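N-terminal acetyltransferase-like protein (Chaetomium thermophilum, PDB 5NNP) probably serves as the auxiliary, TPR-containing helical subunit of a NatA-type N-terminal acetyltransferase, holding partner proteins of the complex against its superhelical scaffold. Local coordinates at residues L390-A393 with L394-V397; L208-E212 with T213-H217; N565-L568 with S569-D572; L478-L481 with T482-C486. All coordinates share one frame; numbering follows the deposited sequence.

Contact 1: residues L390-A393 with L394-V397; sequences LTRA and LEYV
Arg392 and Tyr396, one helical turn apart, run side by side and point the same way, so that their polar ends meet. NH2 of Arg392 donates to OH of Tyr396 at 3.3 Å, a weak but fairly straight bond (158° at the hydrogen). The phenol oxygen sits at the edge of the guanidinium, in its plane, while ring and guanidinium planes lie 36° apart; the two groups therefore meet end to edge and are not stacked. In both residues CG stands anti to the carbonyl carbon, and a bend at chi3 turns the arginine end toward the phenol. Next to Tyr396, the extended Glu395 runs along the preceding turn, its CG 3.3 Å from Thr391 O and its OE2 3.7 Å from Thr391 CG2. Beneath these side chains run regular i to i+4 bonds, such as Val397 N to Ala393 O at 3.0 Å. Further out, Tyr382 makes a cation-pi contact with Arg392, Glu347 OE1 accepts a weak bond from the phenol, and Asp389 OD1 takes the amide of Arg392. Ala393 packs on Ile417 and Val397 on Thr413 and Ala379; this packing against helices 408-421 and 369-381 is consistent with the TPR predicted for residues 374-407.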
loop_
_atom_site.group_PDB
_atom_site.type_symbol
_atom_site.label_atom_id
_atom_site.label_comp_id
_atom_site.label_asym_id
_atom_site.label_seq_id
_atom_site.Cartn_x
_atom_site.Cartn_y
_atom_site.Cartn_z
ATOM N N LEU A 390 -27.752 -22.477 4.287
ATOM C CA LEU A 390 -28.205 -21.257 4.933
ATOM C C LEU A 390 -29.309 -21.515 5.949
ATOM O O LEU A 390 -29.458 -20.770 6.918
ATOM C CB LEU A 390 -28.676 -20.250 3.887
ATOM C CG LEU A 390 -27.591 -19.825 2.899
ATOM C CD1 LEU A 390 -28.109 -18.721 2.004
ATOM C CD2 LEU A 390 -26.336 -19.379 3.635
ATOM N N THR A 391 -30.076 -22.576 5.746
ATOM C CA THR A 391 -31.147 -22.868 6.683
ATOM C C THR A 391 -30.571 -23.308 8.025
ATOM O O THR A 391 -30.951 -22.794 9.080
ATOM C CB THR A 391 -32.088 -23.942 6.149
ATOM O OG1 THR A 391 -32.799 -23.428 5.013
ATOM C CG2 THR A 391 -33.067 -24.334 7.234
ATOM N N ARG A 392 -29.640 -24.253 7.974
ATOM C CA ARG A 392 -28.983 -24.737 9.175
ATOM C C ARG A 392 -28.170 -23.637 9.833
ATOM O O ARG A 392 -28.051 -23.583 11.064
ATOM C CB ARG A 392 -28.087 -25.931 8.850
ATOM C CG ARG A 392 -28.854 -27.112 8.315
ATOM C CD ARG A 392 -27.979 -28.338 8.152
ATOM N NE ARG A 392 -27.273 -28.683 9.375
ATOM C CZ ARG A 392 -26.450 -29.719 9.476
ATOM N NH1 ARG A 392 -26.249 -30.507 8.428
ATOM N NH2 ARG A 392 -25.832 -29.971 10.620
ATOM N N ALA A 393 -27.600 -22.761 9.016
ATOM C CA ALA A 393 -26.793 -21.693 9.558
ATOM C C ALA A 393 -27.686 -20.783 10.399
ATOM O O ALA A 393 -27.319 -20.371 11.500
ATOM C CB ALA A 393 -26.093 -20.910 8.436
ATOM N N LEU A 394 -28.870 -20.494 9.877
ATOM C CA LEU A 394 -29.848 -19.691 10.595
ATOM C C LEU A 394 -30.187 -20.300 11.943
ATOM O O LEU A 394 -30.204 -19.594 12.955
ATOM C CB LEU A 394 -31.124 -19.545 9.775
ATOM C CG LEU A 394 -31.502 -18.117 9.399
ATOM C CD1 LEU A 394 -32.919 -18.070 8.878
ATOM C CD2 LEU A 394 -31.306 -17.171 10.572
ATOM N N GLU A 395 -30.474 -21.604 11.949
ATOM C CA GLU A 395 -30.825 -22.301 13.182
ATOM C C GLU A 395 -29.731 -22.150 14.224
ATOM O O GLU A 395 -30.019 -21.833 15.377
ATOM C CB GLU A 395 -31.076 -23.784 12.934
ATOM C CG GLU A 395 -32.113 -24.066 11.889
ATOM C CD GLU A 395 -32.084 -25.514 11.439
ATOM O OE1 GLU A 395 -31.188 -26.259 11.896
ATOM O OE2 GLU A 395 -32.952 -25.904 10.629
ATOM N N TYR A 396 -28.483 -22.385 13.815
ATOM C CA TYR A 396 -27.353 -22.324 14.735
ATOM C C TYR A 396 -27.126 -20.920 15.293
ATOM O O TYR A 396 -26.818 -20.766 16.477
ATOM C CB TYR A 396 -26.072 -22.810 14.063
ATOM C CG TYR A 396 -25.955 -24.311 13.943
ATOM C CD1 TYR A 396 -25.868 -25.116 15.068
ATOM C CD2 TYR A 396 -25.907 -24.919 12.704
ATOM C CE1 TYR A 396 -25.751 -26.497 14.953
ATOM C CE2 TYR A 396 -25.795 -26.283 12.581
ATOM C CZ TYR A 396 -25.715 -27.069 13.703
ATOM O OH TYR A 396 -25.591 -28.429 13.566
ATOM N N VAL A 397 -27.270 -19.898 14.455
ATOM C CA VAL A 397 -27.051 -18.544 14.941
ATOM C C VAL A 397 -28.165 -18.142 15.904
ATOM O O VAL A 397 -27.915 -17.446 16.885
ATOM C CB VAL A 397 -26.951 -17.513 13.797
ATOM C CG1 VAL A 397 -26.846 -16.102 14.337
ATOM C CG2 VAL A 397 -25.745 -17.813 12.934
#

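Contact 2: residues L208-E212 with T213-H217; sequences LQHLE and TDCKH
Gln209 O is gripped twice by Thr213: by its amide N at 3.0 Å and by its hydroxyl OG1 at 2.9 Å. The two donors arrive from opposite faces of the carbonyl plane, each tilted by nearly the same amount. The hydroxyl can turn back because OG1 lies anti to the carbonyl carbon of Thr213 and beside its N (chi1 -60°). A second link uses water: it lies at the edge of the His210 ring, in plane, 2.7 Å from NE2, and donates to Asp214 OD2 at 2.8 Å. Ring and carboxylate are turned 68° apart, so no flat stacking occurs, and the ring's ND1 is hydrogen-bonded to Asn195. Cys215 SG approaches the same ring obliquely, 4.1 Å from its centroid, a sulfur-aromatic contact just past the end of the helix. There the backbone bonding loosens: Cys215 N bonds Leu211 O at 2.9 Å and only weakly His210 O. Beyond the helix end, Lys216 NZ forms a salt bridge to an acidic side chain of another protein chain. Helix 204-214 is flanked by helix 185-200, which meets His210 and Cys215 through Ile198 and Leu191, and by helix 221-234, where Leu211 packs on Leu227 and Glu212 pairs with Arg228.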
loop_
_atom_site.group_PDB
_atom_site.type_symbol
_atom_site.label_atom_id
_atom_site.label_comp_id
_atom_site.label_asym_id
_atom_site.label_seq_id
_atom_site.Cartn_x
_atom_site.Cartn_y
_atom_site.Cartn_z
ATOM N N LEU A 208 27.031 -13.451 1.772
ATOM C CA LEU A 208 27.078 -14.124 3.066
ATOM C C LEU A 208 28.394 -13.795 3.767
ATOM O O LEU A 208 28.439 -13.480 4.957
ATOM C CB LEU A 208 26.925 -15.639 2.910
ATOM C CG LEU A 208 26.898 -16.401 4.241
ATOM C CD1 LEU A 208 25.816 -15.839 5.152
ATOM C CD2 LEU A 208 26.693 -17.879 4.026
ATOM N N GLN A 209 29.466 -13.873 2.997
ATOM C CA GLN A 209 30.786 -13.472 3.443
ATOM C C GLN A 209 30.783 -12.033 3.979
ATOM O O GLN A 209 31.339 -11.756 5.047
ATOM C CB GLN A 209 31.774 -13.634 2.287
ATOM C CG GLN A 209 33.118 -12.946 2.471
ATOM C CD GLN A 209 33.946 -12.927 1.182
ATOM O OE1 GLN A 209 33.793 -13.792 0.315
ATOM N NE2 GLN A 209 34.822 -11.932 1.054
ATOM N N HIS A 210 30.146 -11.123 3.244
ATOM C CA HIS A 210 30.108 -9.717 3.642
ATOM C C HIS A 210 29.199 -9.525 4.844
ATOM O O HIS A 210 29.437 -8.658 5.683
ATOM C CB HIS A 210 29.648 -8.834 2.479
ATOM C CG HIS A 210 29.425 -7.401 2.854
ATOM N ND1 HIS A 210 28.169 -6.874 3.089
ATOM C CD2 HIS A 210 30.297 -6.379 3.025
ATOM C CE1 HIS A 210 28.279 -5.594 3.388
ATOM N NE2 HIS A 210 29.561 -5.268 3.355
ATOM N N LEU A 211 28.155 -10.344 4.918
ATOM C CA LEU A 211 27.225 -10.290 6.033
ATOM C C LEU A 211 27.939 -10.601 7.318
ATOM O O LEU A 211 27.917 -9.807 8.252
ATOM C CB LEU A 211 26.080 -11.273 5.851
ATOM C CG LEU A 211 24.945 -11.030 6.843
ATOM C CD1 LEU A 211 24.197 -9.722 6.489
ATOM C CD2 LEU A 211 23.989 -12.227 6.905
ATOM N N GLU A 212 28.576 -11.766 7.345
ATOM C CA GLU A 212 29.286 -12.259 8.523
ATOM C C GLU A 212 30.510 -11.418 8.894
ATOM O O GLU A 212 30.836 -11.266 10.075
ATOM C CB GLU A 212 29.706 -13.710 8.296
ATOM C CG GLU A 212 28.540 -14.631 7.999
ATOM C CD GLU A 212 27.578 -14.757 9.168
ATOM O OE1 GLU A 212 27.923 -14.326 10.288
ATOM O OE2 GLU A 212 26.474 -15.291 8.967
ATOM N N THR A 213 31.181 -10.863 7.892
ATOM C CA THR A 213 32.370 -10.077 8.154
ATOM C C THR A 213 32.100 -8.621 8.556
ATOM O O THR A 213 32.677 -8.130 9.520
ATOM C CB THR A 213 33.293 -10.077 6.939
ATOM O OG1 THR A 213 33.682 -11.421 6.651
ATOM C CG2 THR A 213 34.539 -9.269 7.224
ATOM N N ASP A 214 31.234 -7.924 7.835
ATOM C CA ASP A 214 31.087 -6.491 8.065
ATOM C C ASP A 214 29.779 -6.131 8.742
ATOM O O ASP A 214 29.660 -5.054 9.326
ATOM C CB ASP A 214 31.194 -5.720 6.742
ATOM C CG ASP A 214 32.617 -5.690 6.181
ATOM O OD1 ASP A 214 33.524 -6.341 6.753
ATOM O OD2 ASP A 214 32.822 -5.018 5.143
ATOM N N CYS A 215 28.799 -7.026 8.665
ATOM C CA CYS A 215 27.430 -6.678 9.043
ATOM C C CYS A 215 27.008 -7.320 10.339
ATOM O O CYS A 215 25.864 -7.152 10.784
ATOM C CB CYS A 215 26.449 -7.098 7.949
ATOM S SG CYS A 215 26.677 -6.267 6.391
ATOM N N LYS A 216 27.937 -8.046 10.942
ATOM C CA LYS A 216 27.635 -8.927 12.062
ATOM C C LYS A 216 26.869 -8.229 13.178
ATOM O O LYS A 216 25.920 -8.782 13.735
ATOM C CB LYS A 216 28.929 -9.517 12.611
ATOM C CG LYS A 216 28.721 -10.513 13.713
ATOM C CD LYS A 216 30.031 -11.083 14.197
ATOM C CE LYS A 216 29.757 -12.169 15.221
ATOM N NZ LYS A 216 30.990 -12.624 15.908
ATOM N N HIS A 217 27.274 -7.003 13.483
ATOM C CA HIS A 217 26.725 -6.283 14.615
ATOM C C HIS A 217 25.776 -5.155 14.228
ATOM O O HIS A 217 25.552 -4.255 15.027
ATOM C CB HIS A 217 27.866 -5.715 15.463
ATOM C CG HIS A 217 28.877 -6.736 15.879
ATOM N ND1 HIS A 217 28.625 -7.685 16.846
ATOM C CD2 HIS A 217 30.145 -6.957 15.458
ATOM C CE1 HIS A 217 29.691 -8.449 17.003
ATOM N NE2 HIS A 217 30.627 -8.027 16.172
HETATM O O HOH W 1 31.343 -3.238 3.572
#

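Contact 3: residues N565-L568 with S569-D572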
loop_
_atom_site.group_PDB
_atom_site.type_symbol
_atom_site.label_atom_id
_atom_site.label_comp_id
_atom_site.label_asym_id
_atom_site.label_seq_id
_atom_site.Cartn_x
_atom_site.Cartn_y
_atom_site.Cartn_z
ATOM N N ASN A 565 -16.817 1.063 -17.219
ATOM C CA ASN A 565 -18.130 0.490 -17.490
ATOM C C ASN A 565 -19.267 1.525 -17.530
ATOM O O ASN A 565 -20.196 1.406 -18.335
ATOM C CB ASN A 565 -18.448 -0.584 -16.450
ATOM C CG ASN A 565 -17.720 -1.883 -16.720
ATOM O OD1 ASN A 565 -17.345 -2.180 -17.863
ATOM N ND2 ASN A 565 -17.524 -2.674 -15.673
ATOM N N LEU A 566 -19.192 2.540 -16.675
ATOM C CA LEU A 566 -20.227 3.565 -16.623
ATOM C C LEU A 566 -20.127 4.529 -17.807
ATOM O O LEU A 566 -21.150 5.019 -18.292
ATOM C CB LEU A 566 -20.152 4.333 -15.302
ATOM C CG LEU A 566 -21.171 5.451 -15.061
ATOM C CD1 LEU A 566 -22.606 4.976 -15.318
ATOM C CD2 LEU A 566 -21.024 6.028 -13.642
ATOM N N TYR A 567 -18.911 4.797 -18.280
ATOM C CA TYR A 567 -18.740 5.630 -19.480
ATOM C C TYR A 567 -19.214 4.884 -20.733
ATOM O O TYR A 567 -19.819 5.476 -21.628
ATOM C CB TYR A 567 -17.280 6.071 -19.658
ATOM C CG TYR A 567 -16.857 7.260 -18.807
ATOM C CD1 TYR A 567 -17.537 8.470 -18.882
ATOM C CD2 TYR A 567 -15.765 7.176 -17.946
ATOM C CE1 TYR A 567 -17.156 9.556 -18.118
ATOM C CE2 TYR A 567 -15.378 8.262 -17.172
ATOM C CZ TYR A 567 -16.074 9.448 -17.267
ATOM O OH TYR A 567 -15.687 10.530 -16.509
ATOM N N LEU A 568 -18.916 3.587 -20.791
ATOM C CA LEU A 568 -19.394 2.717 -21.854
ATOM C C LEU A 568 -20.920 2.740 -21.932
ATOM O O LEU A 568 -21.515 2.809 -23.019
ATOM C CB LEU A 568 -18.911 1.291 -21.624
ATOM C CG LEU A 568 -17.552 0.935 -22.205
ATOM C CD1 LEU A 568 -17.090 -0.430 -21.690
ATOM C CD2 LEU A 568 -17.623 0.975 -23.730
ATOM N N SER A 569 -21.541 2.664 -20.758
ATOM C CA SER A 569 -22.988 2.736 -20.657
ATOM C C SER A 569 -23.489 4.085 -21.159
ATOM O O SER A 569 -24.425 4.146 -21.956
ATOM C CB SER A 569 -23.432 2.502 -19.216
ATOM O OG SER A 569 -24.717 3.048 -18.985
ATOM N N MET A 570 -22.858 5.162 -20.692
ATOM C CA MET A 570 -23.219 6.510 -21.127
ATOM C C MET A 570 -23.050 6.691 -22.630
ATOM O O MET A 570 -23.779 7.464 -23.247
ATOM C CB MET A 570 -22.388 7.562 -20.390
ATOM C CG MET A 570 -22.655 7.644 -18.902
ATOM S SD MET A 570 -21.363 8.588 -18.058
ATOM C CE MET A 570 -21.557 10.205 -18.816
ATOM N N TYR A 571 -22.093 5.983 -23.221
ATOM C CA TYR A 571 -21.871 6.094 -24.657
ATOM C C TYR A 571 -23.011 5.466 -25.446
ATOM O O TYR A 571 -23.341 5.935 -26.535
ATOM C CB TYR A 571 -20.544 5.448 -25.078
ATOM C CG TYR A 571 -20.272 5.530 -26.579
ATOM C CD1 TYR A 571 -19.931 6.736 -27.182
ATOM C CD2 TYR A 571 -20.351 4.398 -27.387
ATOM C CE1 TYR A 571 -19.678 6.815 -28.548
ATOM C CE2 TYR A 571 -20.095 4.466 -28.751
ATOM C CZ TYR A 571 -19.761 5.678 -29.333
ATOM O OH TYR A 571 -19.507 5.753 -30.699
ATOM N N ASP A 572 -23.614 4.412 -24.895
ATOM C CA ASP A 572 -24.694 3.703 -25.584
ATOM C C ASP A 572 -26.067 4.270 -25.233
ATOM O O ASP A 572 -27.066 3.919 -25.859
ATOM C CB ASP A 572 -24.653 2.207 -25.259
ATOM C CG ASP A 572 -23.319 1.567 -25.598
ATOM O OD1 ASP A 572 -22.463 2.235 -26.222
ATOM O OD2 ASP A 572 -23.130 0.386 -25.245
#
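Met570 swings its sulfur alongside the ring of Tyr567, three residues earlier in helix 554-572, in a Met-aromatic contact. SD lies 4.9 Å from the ring centroid and 54° off the ring normal, an oblique approach; the nearest ring atom is Tyr567 CD1, 3.9 Å from SD. The two side chains lie side by side and point the same way. Both have CG anti to the carbonyl carbon, and the methionine runs extended through chi2 before bending at chi3 (63°). SD also touches Leu566 CG at 4.3 Å, so the thioether meets an aliphatic side chain and an aromatic ring at once, from directions roughly at right angles. This side of the helix is turned to helix 503-523: Leu566 meets Ala506 and Leu507, Met570 meets Thr503, and the phenol OH of Tyr567 is hydrogen-bonded to His511 NE2. Tyr567 also touches helix 654-668, through Pro654 and Ala658, while Leu568 lies on Val682 and Arg685 of helix 673-685. The helix therefore packs on three others of the all-helical array. Toward its end the backbone bonding becomes less regular. Tyr571 N bonds Tyr567 O and, weakly, Leu568 O. In the last turn Asp572, whose OD1 forms a salt bridge with Arg685 NE, donates its own N to Leu568 O at 3.2 Å with an N-H...O angle of 138°.

Contact 4: residues L478-L481 with T482-C486; sequences LADL and TDMQC
A Schellman motif ends helix 476-483, with Gln485 as its C-prime residue at positive phi (60°). Its two defining bonds run from Cys486 N to Leu481 O, 3.0 Å and nearly straight at 166°, and from Gln485 N to Thr482 O, 2.9 Å. The apolar touch that often accompanies this motif is present: Leu481 CD2 meets Cys486 CB at 4.1 Å. One turn back, Thr482 holds Leu478 O by two donors, its N at 2.9 Å and its OG1 at 2.7 Å, reaching the oxygen from opposite faces of its plane. The chi1 of -61°, which lays OG1 beside the threonine's own N, permits this double grip. Cys486 then occupies the N-cap position of the next helix, 487-499, so one helix ends and the next begins within a few residues. Arg470 NH2 forms a salt bridge with Asp480 OD1 on the flank of the helix. Gln485 OE1 accepts from Trp520 NE1 and is also hydrogen-bonded to a polar side chain and the backbone of another protein chain, while Met484 and Cys486 pack on that chain. With Gln485 N and Cys486 N both bonded back to the helix, the turn is consistent with placing the side-chain oxygen OE1 of buried Gln485 at this interface, where its three bonds would hold its orientation.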
loop_
_atom_site.group_PDB
_atom_site.type_symbol
_atom_site.label_atom_id
_atom_site.label_comp_id
_atom_site.label_asym_id
_atom_site.label_seq_id
_atom_site.Cartn_x
_atom_site.Cartn_y
_atom_site.Cartn_z
ATOM N N LEU A 478 -19.011 13.048 4.466
ATOM C CA LEU A 478 -18.427 12.764 3.159
ATOM C C LEU A 478 -17.103 13.488 2.981
ATOM O O LEU A 478 -16.156 12.930 2.423
ATOM C CB LEU A 478 -19.385 13.150 2.032
ATOM C CG LEU A 478 -18.879 12.837 0.622
ATOM C CD1 LEU A 478 -18.527 11.361 0.488
ATOM C CD2 LEU A 478 -19.893 13.226 -0.431
ATOM N N ALA A 479 -17.035 14.728 3.463
ATOM C CA ALA A 479 -15.816 15.522 3.327
ATOM C C ALA A 479 -14.701 14.905 4.158
ATOM O O ALA A 479 -13.544 14.805 3.711
ATOM C CB ALA A 479 -16.056 16.963 3.748
ATOM N N ASP A 480 -15.048 14.499 5.377
ATOM C CA ASP A 480 -14.049 13.946 6.260
ATOM C C ASP A 480 -13.549 12.631 5.662
ATOM O O ASP A 480 -12.343 12.382 5.609
ATOM C CB ASP A 480 -14.603 13.747 7.668
ATOM C CG ASP A 480 -13.517 13.410 8.669
ATOM O OD1 ASP A 480 -12.486 14.129 8.671
ATOM O OD2 ASP A 480 -13.674 12.419 9.425
ATOM N N LEU A 481 -14.473 11.808 5.172
ATOM C CA LEU A 481 -14.094 10.519 4.610
ATOM C C LEU A 481 -13.223 10.689 3.361
ATOM O O LEU A 481 -12.295 9.914 3.125
ATOM C CB LEU A 481 -15.343 9.693 4.297
ATOM C CG LEU A 481 -16.103 9.150 5.514
ATOM C CD1 LEU A 481 -17.452 8.587 5.087
ATOM C CD2 LEU A 481 -15.286 8.090 6.243
ATOM N N THR A 482 -13.521 11.710 2.568
ATOM C CA THR A 482 -12.724 12.030 1.391
ATOM C C THR A 482 -11.325 12.446 1.797
ATOM O O THR A 482 -10.343 11.921 1.295
ATOM C CB THR A 482 -13.363 13.163 0.584
ATOM O OG1 THR A 482 -14.672 12.768 0.140
ATOM C CG2 THR A 482 -12.503 13.500 -0.618
ATOM N N ASP A 483 -11.260 13.417 2.702
ATOM C CA ASP A 483 -10.025 13.842 3.356
ATOM C C ASP A 483 -9.151 12.686 3.849
ATOM O O ASP A 483 -7.945 12.664 3.624
ATOM C CB ASP A 483 -10.380 14.737 4.541
ATOM C CG ASP A 483 -9.778 16.108 4.444
ATOM O OD1 ASP A 483 -8.578 16.243 4.776
ATOM O OD2 ASP A 483 -10.518 17.049 4.064
ATOM N N MET A 484 -9.767 11.734 4.543
ATOM C CA MET A 484 -9.045 10.597 5.107
ATOM C C MET A 484 -8.871 9.467 4.118
ATOM O O MET A 484 -8.546 8.343 4.520
ATOM C CB MET A 484 -9.767 10.064 6.333
ATOM C CG MET A 484 -9.726 10.980 7.521
ATOM S SD MET A 484 -8.043 11.534 7.789
ATOM C CE MET A 484 -8.222 13.246 7.316
ATOM N N GLN A 485 -9.126 9.756 2.842
ATOM C CA GLN A 485 -8.794 8.842 1.750
ATOM C C GLN A 485 -9.491 7.481 1.880
ATOM O O GLN A 485 -8.888 6.438 1.602
ATOM C CB GLN A 485 -7.272 8.664 1.680
ATOM C CG GLN A 485 -6.530 10.009 1.577
ATOM C CD GLN A 485 -5.009 9.884 1.684
ATOM O OE1 GLN A 485 -4.488 8.807 1.922
ATOM N NE2 GLN A 485 -4.301 11.000 1.512
ATOM N N CYS A 486 -10.761 7.496 2.289
ATOM C CA CYS A 486 -11.487 6.251 2.531
ATOM C C CYS A 486 -12.048 5.651 1.234
ATOM O O CYS A 486 -13.180 5.959 0.829
ATOM C CB CYS A 486 -12.629 6.474 3.539
ATOM S SG CYS A 486 -13.386 4.940 4.143
#

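How the contacts relate
Along the chain the order is contact 2, contact 1, contact 4, contact 3, each on a different helix, all within the region related to NatA auxiliary subunits. Contacts 1 and 2 lie far apart, centres 59 Å from each other, as do contacts 2 and 3, which fall on opposite sides of the chain's centre. Contacts 3 and 4 are the closest pair, with centres 27 Å and nearest atoms about 15 Å apart, and both pack on helix 503-523. Contact 4 lies nearest the chain's centre. Another protein chain reaches contacts 2 and 4 but not 1 and 3, so these four sites sample both the partner-binding surface and the internal helix packing of one extended scaffold.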